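Local coordinates for uncharacterized protein (PDB 4OPW), which is of unknown function but is probably a cell-surface adhesin of a gut bacterium, its head domain built largely of parallel strands coiled as a solenoid, at residues K15-D20 and T40-I45; E35-T40 and K82-W87; I24-V29 and A97-N102; D19-I24 and I57-R62. One frame throughout, in Å; residues are numbered along the deposited sequence.

Interaction 1 (K15-D20 and T40-I45); sequences KITIDD and TPHIEI
An antiparallel ladder joins the end of strand 11-17 to the start of strand 42-46, at the end of the solenoid that holds the N-terminal strands. I16 and I43 form the hydrogen-bonded pair; I43 N reaches I16 O at 2.9 Å, nearly along the C=O axis. Their side chains lie side by side and point the same way, I16 CG1 resting 3.6 Å from I43 CG2. I18 has CG1 anti to its backbone N (chi1 -167°), so its branches part: CD1 crosses obliquely to I43 CD1, while CG2 settles on P41 CB at 3.6 Å. I57, I59 and L64 meet the same I18 side chain and extend this apolar patch. On the face of K15 and E44 the chemistry is polar. The extended K15 chain crosses E44 obliquely and lays CE against H42 CB at 3.8 Å; its NZ stays 4.5 Å from E44 OE2, and two waters bridge lysine and carboxylate instead, one of them bound only weakly to E44 OE1. Beyond the ladder, I18 N donates to P41 O from above the carbonyl plane. The methyl CG2 of T17, anti to its own carbonyl carbon, approaches the H42 imidazole obliquely and ends 3.6 Å from NE2.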
loop_
_atom_site.group_PDB
_atom_site.type_symbol
_atom_site.label_atom_id
_atom_site.label_comp_id
_atom_site.label_asym_id
_atom_site.label_seq_id
_atom_site.Cartn_x
_atom_site.Cartn_y
_atom_site.Cartn_z
ATOM N N LYS A 15 -3.940 -6.378 25.256
ATOM C CA LYS A 15 -2.743 -5.632 24.937
ATOM C C LYS A 15 -1.530 -6.301 25.582
ATOM O O LYS A 15 -1.516 -6.562 26.791
ATOM C CB LYS A 15 -2.882 -4.175 25.399
ATOM C CG LYS A 15 -1.700 -3.292 25.002
ATOM C CD LYS A 15 -1.914 -1.874 25.490
ATOM C CE LYS A 15 -1.000 -0.893 24.802
ATOM N NZ LYS A 15 -1.476 0.510 24.958
ATOM N N ILE A 16 -0.524 -6.586 24.770
ATOM C CA ILE A 16 0.701 -7.218 25.267
ATOM C C ILE A 16 1.896 -6.502 24.668
ATOM O O ILE A 16 1.755 -5.736 23.705
ATOM C CB ILE A 16 0.746 -8.764 24.971
ATOM C CG1 ILE A 16 0.756 -9.047 23.439
ATOM C CG2 ILE A 16 -0.393 -9.537 25.704
ATOM C CD1 ILE A 16 1.077 -10.491 23.014
ATOM N N THR A 17 3.087 -6.782 25.210
ATOM C CA THR A 17 4.306 -6.241 24.629
ATOM C C THR A 17 4.595 -7.040 23.376
ATOM O O THR A 17 4.123 -8.189 23.240
ATOM C CB THR A 17 5.463 -6.299 25.632
ATOM O OG1 THR A 17 5.620 -7.667 26.044
ATOM C CG2 THR A 17 5.228 -5.374 26.837
ATOM N N ILE A 18 5.336 -6.434 22.446
ATOM C CA ILE A 18 5.734 -7.122 21.222
ATOM C C ILE A 18 7.212 -6.873 20.959
ATOM O O ILE A 18 7.726 -5.799 21.279
ATOM C CB ILE A 18 4.838 -6.695 20.019
ATOM C CG1 ILE A 18 5.028 -7.640 18.803
ATOM C CG2 ILE A 18 5.019 -5.204 19.632
ATOM C CD1 ILE A 18 4.045 -7.371 17.598
ATOM N N ASP A 19 7.889 -7.873 20.352
ATOM C CA ASP A 19 9.294 -7.790 19.955
ATOM C C ASP A 19 9.459 -6.787 18.812
ATOM O O ASP A 19 8.461 -6.300 18.249
ATOM C CB ASP A 19 9.808 -9.177 19.513
ATOM C CG ASP A 19 10.080 -10.194 20.619
ATOM O OD1 ASP A 19 10.138 -9.793 21.803
ATOM O OD2 ASP A 19 10.244 -11.393 20.294
ATOM N N ASP A 20 10.723 -6.476 18.462
ATOM C CA ASP A 20 11.015 -5.553 17.366
ATOM C C ASP A 20 10.689 -6.179 16.019
ATOM O O ASP A 20 11.040 -7.341 15.756
ATOM C CB ASP A 20 12.517 -5.170 17.396
ATOM C CG ASP A 20 12.954 -4.250 18.514
ATOM O OD1 ASP A 20 12.086 -3.806 19.295
ATOM O OD2 ASP A 20 14.174 -3.973 18.610
ATOM N N THR A 40 8.040 1.945 23.837
ATOM C CA THR A 40 8.045 0.492 24.066
ATOM C C THR A 40 6.995 -0.181 23.162
ATOM O O THR A 40 5.806 0.126 23.279
ATOM C CB THR A 40 7.783 0.167 25.551
ATOM O OG1 THR A 40 8.768 0.823 26.342
ATOM C CG2 THR A 40 7.811 -1.346 25.834
ATOM N N PRO A 41 7.385 -1.085 22.242
ATOM C CA PRO A 41 6.381 -1.649 21.338
ATOM C C PRO A 41 5.377 -2.557 22.036
ATOM O O PRO A 41 5.724 -3.404 22.884
ATOM C CB PRO A 41 7.208 -2.419 20.305
ATOM C CG PRO A 41 8.583 -1.796 20.383
ATOM C CD PRO A 41 8.747 -1.494 21.851
ATOM N N HIS A 42 4.109 -2.320 21.691
ATOM C CA HIS A 42 2.974 -3.113 22.132
ATOM C C HIS A 42 2.145 -3.533 20.933
ATOM O O HIS A 42 2.229 -2.920 19.860
ATOM C CB HIS A 42 2.089 -2.340 23.129
ATOM C CG HIS A 42 2.708 -2.172 24.481
ATOM N ND1 HIS A 42 3.490 -1.073 24.781
ATOM C CD2 HIS A 42 2.618 -2.957 25.580
ATOM C CE1 HIS A 42 3.870 -1.227 26.043
ATOM N NE2 HIS A 42 3.379 -2.349 26.566
ATOM N N ILE A 43 1.322 -4.572 21.129
ATOM C CA ILE A 43 0.341 -5.012 20.146
ATOM C C ILE A 43 -0.991 -5.159 20.883
ATOM O O ILE A 43 -1.061 -5.782 21.946
ATOM C CB ILE A 43 0.753 -6.253 19.314
ATOM C CG1 ILE A 43 -0.264 -6.525 18.165
ATOM C CG2 ILE A 43 1.032 -7.498 20.180
ATOM C CD1 ILE A 43 0.305 -7.335 16.985
ATOM N N GLU A 44 -2.023 -4.528 20.333
ATOM C CA GLU A 44 -3.365 -4.545 20.889
ATOM C C GLU A 44 -4.276 -5.230 19.881
ATOM O O GLU A 44 -4.350 -4.806 18.719
ATOM C CB GLU A 44 -3.781 -3.091 21.178
ATOM C CG GLU A 44 -5.023 -2.953 22.027
ATOM C CD GLU A 44 -5.270 -1.529 22.484
ATOM O OE1 GLU A 44 -5.314 -0.621 21.624
ATOM O OE2 GLU A 44 -5.444 -1.325 23.707
ATOM N N ILE A 45 -4.939 -6.317 20.325
ATOM C CA ILE A 45 -5.826 -7.135 19.495
ATOM C C ILE A 45 -7.250 -7.041 19.990
ATOM O O ILE A 45 -7.508 -7.321 21.169
ATOM C CB ILE A 45 -5.380 -8.650 19.480
ATOM C CG1 ILE A 45 -3.907 -8.851 19.086
ATOM C CG2 ILE A 45 -6.342 -9.559 18.641
ATOM C CD1 ILE A 45 -3.534 -8.466 17.614
HETATM O O HOH W 1 -2.524 0.275 22.041
HETATM O O HOH W 2 -4.503 1.093 25.012
#

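Interaction 2 (E35-T40 and K82-W87); sequences EQSEST and KTNSKW
Backbone hydrogen bonds run in parallel register between E35-S37 and T83-S85. E35 N donates to T83 O within the carbonyl plane, S85 N returns a weak bond to E35 O, and S37 N meets S85 O at 3.0 Å from above the carbonyl plane. CA-H...O contacts fill in between, among them N84 CA to E35 O. The side-chain hydrogen bonds tie down the loop that leaves strand 31-36. N84 holds CG in the crowded position between its backbone N and carbonyl carbon (chi1 72°), which turns its amide toward that loop: ND2 lies 3.0 Å from S37 OG and 3.0 Å from S39 O, the second partner in the amide plane. N84 OD1 accepts from H42 N, so both ends of the amide are used. Q36 stretches the other way, and its NE2 reaches a lone pair of K86 O at 2.8 Å, nearly flat in its own amide plane. The charged ends of E38 and K86 do not meet, OE2 and NZ standing 4.5 Å apart; two waters bridge them, one weakly on the glutamate side. Such in-register parallel pairing, with strand 31-36 also beside strand 98-101, is characteristic of the parallel beta-solenoid, consistent with the pectate-lyase-like clan of this domain.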
loop_
_atom_site.group_PDB
_atom_site.type_symbol
_atom_site.label_atom_id
_atom_site.label_comp_id
_atom_site.label_asym_id
_atom_site.label_seq_id
_atom_site.Cartn_x
_atom_site.Cartn_y
_atom_site.Cartn_z
ATOM N N GLU A 35 1.741 2.704 13.925
ATOM C CA GLU A 35 2.419 3.960 14.204
ATOM C C GLU A 35 3.918 3.699 14.327
ATOM O O GLU A 35 4.327 2.676 14.886
ATOM C CB GLU A 35 1.858 4.653 15.456
ATOM C CG GLU A 35 0.555 5.400 15.198
ATOM C CD GLU A 35 -0.143 5.973 16.419
ATOM O OE1 GLU A 35 0.550 6.534 17.298
ATOM O OE2 GLU A 35 -1.392 5.892 16.479
ATOM N N GLN A 36 4.712 4.591 13.756
ATOM C CA GLN A 36 6.170 4.520 13.841
ATOM C C GLN A 36 6.596 5.391 15.020
ATOM O O GLN A 36 6.301 6.592 15.043
ATOM C CB GLN A 36 6.854 4.951 12.529
ATOM C CG GLN A 36 8.339 4.541 12.479
ATOM C CD GLN A 36 9.140 5.140 11.337
ATOM O OE1 GLN A 36 8.601 5.688 10.377
ATOM N NE2 GLN A 36 10.463 5.031 11.412
ATOM N N SER A 37 7.235 4.777 16.032
ATOM C CA SER A 37 7.650 5.511 17.225
ATOM C C SER A 37 8.759 4.786 17.960
ATOM O O SER A 37 8.960 3.594 17.734
ATOM C CB SER A 37 6.470 5.706 18.176
ATOM O OG SER A 37 6.120 4.487 18.821
ATOM N N GLU A 38 9.395 5.493 18.902
ATOM C CA GLU A 38 10.473 4.971 19.750
ATOM C C GLU A 38 9.940 4.388 21.077
ATOM O O GLU A 38 10.720 3.824 21.843
ATOM C CB GLU A 38 11.489 6.067 20.030
ATOM C CG GLU A 38 12.354 6.365 18.820
ATOM C CD GLU A 38 13.537 7.272 19.100
ATOM O OE1 GLU A 38 13.997 7.323 20.263
ATOM O OE2 GLU A 38 14.054 7.876 18.134
ATOM N N SER A 39 8.622 4.524 21.332
ATOM C CA SER A 39 7.913 4.025 22.514
ATOM C C SER A 39 7.999 2.500 22.600
ATOM O O SER A 39 8.005 1.835 21.555
ATOM C CB SER A 39 6.432 4.424 22.436
ATOM O OG SER A 39 6.249 5.827 22.443
ATOM N N THR A 40 8.040 1.945 23.837
ATOM C CA THR A 40 8.045 0.492 24.066
ATOM C C THR A 40 6.995 -0.181 23.162
ATOM O O THR A 40 5.806 0.126 23.279
ATOM C CB THR A 40 7.783 0.167 25.551
ATOM O OG1 THR A 40 8.768 0.823 26.342
ATOM C CG2 THR A 40 7.811 -1.346 25.834
ATOM N N LYS A 82 -3.590 -3.014 16.639
ATOM C CA LYS A 82 -2.975 -1.713 16.868
ATOM C C LYS A 82 -1.549 -1.967 17.363
ATOM O O LYS A 82 -1.381 -2.580 18.414
ATOM C CB LYS A 82 -3.773 -0.853 17.862
ATOM C CG LYS A 82 -3.178 0.553 18.003
ATOM C CD LYS A 82 -3.902 1.408 19.031
ATOM C CE LYS A 82 -3.045 2.581 19.432
ATOM N NZ LYS A 82 -3.842 3.672 20.044
ATOM N N THR A 83 -0.518 -1.535 16.603
ATOM C CA THR A 83 0.856 -1.812 17.054
ATOM C C THR A 83 1.806 -0.700 16.594
ATOM O O THR A 83 1.409 0.194 15.846
ATOM C CB THR A 83 1.304 -3.215 16.583
ATOM O OG1 THR A 83 2.499 -3.600 17.256
ATOM C CG2 THR A 83 1.456 -3.318 15.068
ATOM N N ASN A 84 3.042 -0.738 17.071
ATOM C CA ASN A 84 4.046 0.261 16.728
ATOM C C ASN A 84 5.426 -0.390 16.644
ATOM O O ASN A 84 5.657 -1.457 17.236
ATOM C CB ASN A 84 4.054 1.419 17.772
ATOM C CG ASN A 84 4.626 1.031 19.116
ATOM O OD1 ASN A 84 4.052 0.207 19.840
ATOM N ND2 ASN A 84 5.785 1.605 19.478
ATOM N N SER A 85 6.349 0.278 15.941
ATOM C CA SER A 85 7.740 -0.142 15.846
ATOM C C SER A 85 8.597 1.073 15.562
ATOM O O SER A 85 8.089 2.084 15.079
ATOM C CB SER A 85 7.924 -1.202 14.766
ATOM O OG SER A 85 7.836 -0.650 13.465
ATOM N N LYS A 86 9.898 0.966 15.822
ATOM C CA LYS A 86 10.787 2.083 15.558
ATOM C C LYS A 86 11.015 2.268 14.039
ATOM O O LYS A 86 11.182 3.396 13.565
ATOM C CB LYS A 86 12.112 1.858 16.298
ATOM C CG LYS A 86 13.077 3.025 16.197
ATOM C CD LYS A 86 14.245 2.912 17.180
ATOM C CE LYS A 86 15.268 3.982 16.864
ATOM N NZ LYS A 86 16.387 3.999 17.859
ATOM N N TRP A 87 11.080 1.162 13.314
ATOM C CA TRP A 87 11.365 1.140 11.885
ATOM C C TRP A 87 10.326 0.338 11.110
ATOM O O TRP A 87 9.786 -0.655 11.619
ATOM C CB TRP A 87 12.750 0.526 11.648
ATOM C CG TRP A 87 13.856 1.219 12.377
ATOM C CD1 TRP A 87 14.504 0.784 13.498
ATOM C CD2 TRP A 87 14.403 2.504 12.068
ATOM N NE1 TRP A 87 15.448 1.706 13.882
ATOM C CE2 TRP A 87 15.402 2.777 13.029
ATOM C CE3 TRP A 87 14.138 3.464 11.072
ATOM C CZ2 TRP A 87 16.173 3.952 13.001
ATOM C CZ3 TRP A 87 14.916 4.615 11.030
ATOM C CH2 TRP A 87 15.897 4.864 12.006
HETATM O O HOH W 3 16.654 6.872 17.658
HETATM O O HOH W 4 15.041 4.728 20.313
#

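Interaction 3 (I24-V29 and A97-N102); sequences IKFDGV and ANFIAN. With EDO (1,2-ethanediol), chain C.
F26 holds CG in the crowded position between its backbone N and carbonyl carbon (chi1 62°), whereas F99 has CG anti to the backbone N (chi1 -180°); the two rings thereby reach across the interior of a beta-solenoid from walls that face each other. Strands 24-27 and 98-101 belong to different sheets, their axes 9.9 Å apart at closest approach, and no hydrogen bond joins the two segments. The two side chains cross at about a right angle. F26 points its rim at the partner, CZ standing 3.9 Å from F99 CB, which lies in the plane of the F26 ring. Beside this, A97 CB approaches the same ring obliquely, 3.4 Å from F26 CE2. I24 keeps CG1 beside its backbone N (chi1 -61°), and its CD1 meets the edge of the F99 ring, 3.8 Å from CE1. F32 and Y34 of strand 31-36 help to enclose these groups: the F26 ring meets that of F32, and I24 touches both. The buried core is thus apolar and interlocked by ring edges and methyl groups. At the turn that closes strand 24-27, G28 O comes within 3.1 Å of A97 CB. Outside the core, a 1,2-ethanediol, probably from the crystallisation liquor, donates from O2 to D27 O at 2.7 Å.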
loop_
_atom_site.group_PDB
_atom_site.type_symbol
_atom_site.label_atom_id
_atom_site.label_comp_id
_atom_site.label_asym_id
_atom_site.label_seq_id
_atom_site.Cartn_x
_atom_site.Cartn_y
_atom_site.Cartn_z
ATOM N N ILE A 24 5.849 -6.014 7.913
ATOM C CA ILE A 24 4.537 -6.539 8.279
ATOM C C ILE A 24 3.952 -7.356 7.127
ATOM O O ILE A 24 4.035 -6.936 5.971
ATOM C CB ILE A 24 3.569 -5.370 8.665
ATOM C CG1 ILE A 24 4.080 -4.565 9.885
ATOM C CG2 ILE A 24 2.124 -5.898 8.933
ATOM C CD1 ILE A 24 3.374 -3.156 10.104
ATOM N N LYS A 25 3.335 -8.496 7.455
ATOM C CA LYS A 25 2.646 -9.354 6.488
ATOM C C LYS A 25 1.365 -9.871 7.100
ATOM O O LYS A 25 1.379 -10.408 8.207
ATOM C CB LYS A 25 3.550 -10.507 6.024
ATOM C CG LYS A 25 2.975 -11.401 4.933
ATOM C CD LYS A 25 4.030 -12.414 4.492
ATOM C CE LYS A 25 3.524 -13.446 3.517
ATOM N NZ LYS A 25 4.578 -14.440 3.174
ATOM N N PHE A 26 0.245 -9.708 6.398
ATOM C CA PHE A 26 -1.030 -10.250 6.888
ATOM C C PHE A 26 -1.987 -10.415 5.715
ATOM O O PHE A 26 -1.864 -9.721 4.702
ATOM C CB PHE A 26 -1.652 -9.381 8.015
ATOM C CG PHE A 26 -2.024 -7.952 7.657
ATOM C CD1 PHE A 26 -1.050 -7.035 7.272
ATOM C CD2 PHE A 26 -3.323 -7.491 7.842
ATOM C CE1 PHE A 26 -1.387 -5.717 6.949
ATOM C CE2 PHE A 26 -3.652 -6.152 7.577
ATOM C CZ PHE A 26 -2.686 -5.287 7.092
ATOM N N ASP A 27 -2.940 -11.331 5.869
ATOM C CA ASP A 27 -3.907 -11.690 4.849
ATOM C C ASP A 27 -5.231 -11.964 5.521
ATOM O O ASP A 27 -5.325 -12.884 6.322
ATOM C CB ASP A 27 -3.390 -12.946 4.092
ATOM C CG ASP A 27 -4.212 -13.443 2.916
ATOM O OD1 ASP A 27 -5.098 -12.702 2.451
ATOM O OD2 ASP A 27 -3.884 -14.523 2.384
ATOM N N GLY A 28 -6.235 -11.158 5.214
ATOM C CA GLY A 28 -7.573 -11.337 5.781
ATOM C C GLY A 28 -8.207 -10.006 6.100
ATOM O O GLY A 28 -7.542 -8.967 5.994
ATOM N N VAL A 29 -9.485 -10.033 6.504
ATOM C CA VAL A 29 -10.241 -8.821 6.769
ATOM C C VAL A 29 -9.888 -8.309 8.179
ATOM O O VAL A 29 -10.646 -8.472 9.141
ATOM C CB VAL A 29 -11.751 -9.007 6.517
ATOM C CG1 VAL A 29 -12.483 -7.667 6.653
ATOM C CG2 VAL A 29 -11.979 -9.608 5.125
ATOM N N ALA A 97 -7.937 -6.515 3.705
ATOM C CA ALA A 97 -7.478 -5.882 4.930
ATOM C C ALA A 97 -7.498 -4.348 4.790
ATOM O O ALA A 97 -7.556 -3.834 3.664
ATOM C CB ALA A 97 -6.035 -6.331 5.204
ATOM N N ASN A 98 -7.489 -3.664 5.928
ATOM C CA ASN A 98 -7.350 -2.227 6.003
ATOM C C ASN A 98 -6.016 -1.965 6.708
ATOM O O ASN A 98 -5.861 -2.362 7.870
ATOM C CB ASN A 98 -8.529 -1.580 6.755
ATOM C CG ASN A 98 -9.868 -1.557 6.044
ATOM O OD1 ASN A 98 -9.979 -1.616 4.811
ATOM N ND2 ASN A 98 -10.933 -1.409 6.822
ATOM N N PHE A 99 -5.021 -1.414 5.996
ATOM C CA PHE A 99 -3.761 -1.022 6.639
ATOM C C PHE A 99 -3.745 0.493 6.738
ATOM O O PHE A 99 -3.881 1.170 5.720
ATOM C CB PHE A 99 -2.496 -1.536 5.914
ATOM C CG PHE A 99 -1.236 -1.100 6.629
ATOM C CD1 PHE A 99 -0.713 -1.856 7.678
ATOM C CD2 PHE A 99 -0.575 0.070 6.263
ATOM C CE1 PHE A 99 0.447 -1.447 8.349
ATOM C CE2 PHE A 99 0.601 0.467 6.918
ATOM C CZ PHE A 99 1.086 -0.280 7.976
ATOM N N ILE A 100 -3.617 1.022 7.952
ATOM C CA ILE A 100 -3.558 2.469 8.148
ATOM C C ILE A 100 -2.300 2.846 8.927
ATOM O O ILE A 100 -2.094 2.336 10.035
ATOM C CB ILE A 100 -4.826 3.028 8.877
ATOM C CG1 ILE A 100 -6.147 2.770 8.080
ATOM C CG2 ILE A 100 -4.658 4.519 9.181
ATOM C CD1 ILE A 100 -7.445 3.126 8.843
ATOM N N ALA A 101 -1.480 3.760 8.376
ATOM C CA ALA A 101 -0.328 4.316 9.092
ATOM C C ALA A 101 -0.782 5.671 9.661
ATOM O O ALA A 101 -1.123 6.585 8.890
ATOM C CB ALA A 101 0.873 4.461 8.164
ATOM N N ASN A 102 -0.869 5.770 10.996
ATOM C CA ASN A 102 -1.343 6.969 11.714
ATOM C C ASN A 102 -0.219 7.849 12.245
ATOM O O ASN A 102 -0.401 8.620 13.197
ATOM C CB ASN A 102 -2.262 6.560 12.853
ATOM C CG ASN A 102 -3.623 6.164 12.357
ATOM O OD1 ASN A 102 -4.231 6.866 11.539
ATOM N ND2 ASN A 102 -4.117 5.028 12.819
HETATM C C1 EDO C . -8.446 -13.086 9.347
HETATM O O1 EDO C . -8.909 -14.025 8.383
HETATM C C2 EDO C . -7.038 -13.508 9.827
HETATM O O2 EDO C . -6.196 -13.709 8.719
#

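Interaction 4 (D19-I24 and I57-R62); sequences DDFNAI and IDIQDR
The tight part of this contact is backbone: R62 O is gripped by two N-H groups of the chain entering strand 23-27. N22 N donates to it at 2.8 Å in the carbonyl plane (N-H...O angle 161°), and A23 N adds a weak bond at 3.3 Å. D61 and R62 both have positive phi, consistent with a type I' turn, which places R62 at the tip of the hairpin formed by strands 55-60 and 63-66. F21 CB lies 3.4 Å from the same R62 O, while the F21 ring turns away toward Y34, T83 and S85. I59 packs on the backbone carbonyls of D19 and D20: its CD1 lies 3.5 Å from D19 O and 3.8 Å from D19 CB, and its CG2 reaches D20 O at 3.6 Å. The apolar touch across the segments is F21 CB to I59 CD1 at 4.2 Å, and I18 and L64 also meet I59. The looser, more solvent-facing side is made by side chains. R62, its chain bent at chi3, carries its guanidinium alongside N22, the two planes 39° apart. D19 and D20 are exposed here too. The chemistry implies a division of labour: a carbonyl that accepts one good and one weak N-H bond fixes the hairpin tip, whereas the guanidinium lies against N22 by oblique contact.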
loop_
_atom_site.group_PDB
_atom_site.type_symbol
_atom_site.label_atom_id
_atom_site.label_comp_id
_atom_site.label_asym_id
_atom_site.label_seq_id
_atom_site.Cartn_x
_atom_site.Cartn_y
_atom_site.Cartn_z
ATOM N N ASP A 19 7.889 -7.873 20.352
ATOM C CA ASP A 19 9.294 -7.790 19.955
ATOM C C ASP A 19 9.459 -6.787 18.812
ATOM O O ASP A 19 8.461 -6.300 18.249
ATOM C CB ASP A 19 9.808 -9.177 19.513
ATOM C CG ASP A 19 10.080 -10.194 20.619
ATOM O OD1 ASP A 19 10.138 -9.793 21.803
ATOM O OD2 ASP A 19 10.244 -11.393 20.294
ATOM N N ASP A 20 10.723 -6.476 18.462
ATOM C CA ASP A 20 11.015 -5.553 17.366
ATOM C C ASP A 20 10.689 -6.179 16.019
ATOM O O ASP A 20 11.040 -7.341 15.756
ATOM C CB ASP A 20 12.517 -5.170 17.396
ATOM C CG ASP A 20 12.954 -4.250 18.514
ATOM O OD1 ASP A 20 12.086 -3.806 19.295
ATOM O OD2 ASP A 20 14.174 -3.973 18.610
ATOM N N PHE A 21 10.024 -5.404 15.163
ATOM C CA PHE A 21 9.752 -5.797 13.776
ATOM C C PHE A 21 9.990 -4.595 12.873
ATOM O O PHE A 21 9.808 -3.460 13.319
ATOM C CB PHE A 21 8.331 -6.377 13.586
ATOM C CG PHE A 21 7.201 -5.415 13.866
ATOM C CD1 PHE A 21 6.694 -4.594 12.857
ATOM C CD2 PHE A 21 6.645 -5.322 15.140
ATOM C CE1 PHE A 21 5.674 -3.672 13.126
ATOM C CE2 PHE A 21 5.594 -4.426 15.398
ATOM C CZ PHE A 21 5.125 -3.597 14.396
ATOM N N ASN A 22 10.356 -4.829 11.607
ATOM C CA ASN A 22 10.533 -3.719 10.661
ATOM C C ASN A 22 9.755 -4.018 9.356
ATOM O O ASN A 22 9.870 -3.287 8.370
ATOM C CB ASN A 22 12.029 -3.441 10.383
ATOM C CG ASN A 22 12.769 -4.595 9.741
ATOM O OD1 ASN A 22 12.172 -5.593 9.323
ATOM N ND2 ASN A 22 14.098 -4.480 9.673
ATOM N N ALA A 23 8.967 -5.117 9.357
ATOM C CA ALA A 23 8.201 -5.541 8.197
ATOM C C ALA A 23 6.939 -6.209 8.672
ATOM O O ALA A 23 6.928 -6.862 9.730
ATOM C CB ALA A 23 9.026 -6.490 7.318
ATOM N N ILE A 24 5.849 -6.014 7.913
ATOM C CA ILE A 24 4.537 -6.539 8.279
ATOM C C ILE A 24 3.952 -7.356 7.127
ATOM O O ILE A 24 4.035 -6.936 5.971
ATOM C CB ILE A 24 3.569 -5.370 8.665
ATOM C CG1 ILE A 24 4.080 -4.565 9.885
ATOM C CG2 ILE A 24 2.124 -5.898 8.933
ATOM C CD1 ILE A 24 3.374 -3.156 10.104
ATOM N N ILE A 57 0.508 -14.138 16.417
ATOM C CA ILE A 57 1.437 -13.000 16.395
ATOM C C ILE A 57 2.793 -13.655 16.330
ATOM O O ILE A 57 3.201 -14.306 17.297
ATOM C CB ILE A 57 1.278 -12.036 17.619
ATOM C CG1 ILE A 57 -0.133 -11.413 17.658
ATOM C CG2 ILE A 57 2.387 -10.951 17.619
ATOM C CD1 ILE A 57 -0.536 -10.900 19.050
ATOM N N ASP A 58 3.451 -13.588 15.174
ATOM C CA ASP A 58 4.732 -14.263 15.038
ATOM C C ASP A 58 5.757 -13.374 14.361
ATOM O O ASP A 58 5.475 -12.817 13.307
ATOM C CB ASP A 58 4.551 -15.556 14.228
ATOM C CG ASP A 58 5.754 -16.489 14.343
ATOM O OD1 ASP A 58 6.188 -16.765 15.481
ATOM O OD2 ASP A 58 6.215 -16.985 13.307
ATOM N N ILE A 59 6.938 -13.237 14.967
ATOM C CA ILE A 59 8.009 -12.428 14.378
ATOM C C ILE A 59 9.186 -13.361 14.035
ATOM O O ILE A 59 9.691 -14.087 14.902
ATOM C CB ILE A 59 8.431 -11.234 15.288
ATOM C CG1 ILE A 59 7.259 -10.240 15.472
ATOM C CG2 ILE A 59 9.678 -10.505 14.723
ATOM C CD1 ILE A 59 7.473 -9.173 16.551
ATOM N N GLN A 60 9.570 -13.365 12.754
ATOM C CA GLN A 60 10.699 -14.150 12.241
ATOM C C GLN A 60 11.594 -13.212 11.465
ATOM O O GLN A 60 11.106 -12.549 10.543
ATOM C CB GLN A 60 10.209 -15.317 11.341
ATOM C CG GLN A 60 9.333 -16.373 12.031
ATOM C CD GLN A 60 10.019 -17.085 13.173
ATOM O OE1 GLN A 60 11.210 -17.417 13.118
ATOM N NE2 GLN A 60 9.267 -17.363 14.229
ATOM N N ASP A 61 12.869 -13.074 11.880
ATOM C CA ASP A 61 13.836 -12.187 11.210
ATOM C C ASP A 61 13.234 -10.754 11.034
ATOM O O ASP A 61 13.282 -10.166 9.950
ATOM C CB ASP A 61 14.268 -12.803 9.851
ATOM C CG ASP A 61 15.372 -12.070 9.107
ATOM O OD1 ASP A 61 16.241 -11.464 9.777
ATOM O OD2 ASP A 61 15.346 -12.073 7.851
ATOM N N ARG A 62 12.639 -10.234 12.133
ATOM C CA ARG A 62 12.003 -8.908 12.251
ATOM C C ARG A 62 10.781 -8.729 11.298
ATOM O O ARG A 62 10.318 -7.605 11.115
ATOM C CB ARG A 62 13.022 -7.764 12.080
ATOM C CG ARG A 62 13.969 -7.663 13.288
ATOM C CD ARG A 62 15.067 -6.621 13.084
ATOM N NE ARG A 62 15.998 -7.012 12.028
ATOM C CZ ARG A 62 16.872 -6.193 11.456
ATOM N NH1 ARG A 62 16.946 -4.922 11.825
ATOM N NH2 ARG A 62 17.672 -6.638 10.493
#

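In the fold
Interactions 1 and 2 are surface contacts of hydrogen-bonded strands and meet through strands 42-46 and 80-85, where H42 O and T83 OG1 come together; T40 belongs to both. The first ladder is antiparallel, the second parallel, and each contact includes a lysine and a glutamate joined through water. Interaction 4, partly buried, overlaps interaction 1 in sequence, sharing D19 and D20, and isoleucines I18, I43 and I45 packing on I57 and I59 join them; it rests on a turn carbonyl. Interaction 3 lies nearest the centre of the chain, about 9 Å from it centre to centre, and joins opposed sheets by phenyl rings and aliphatic groups, without hydrogen bonds, continuing strand 23-27 from interaction 4.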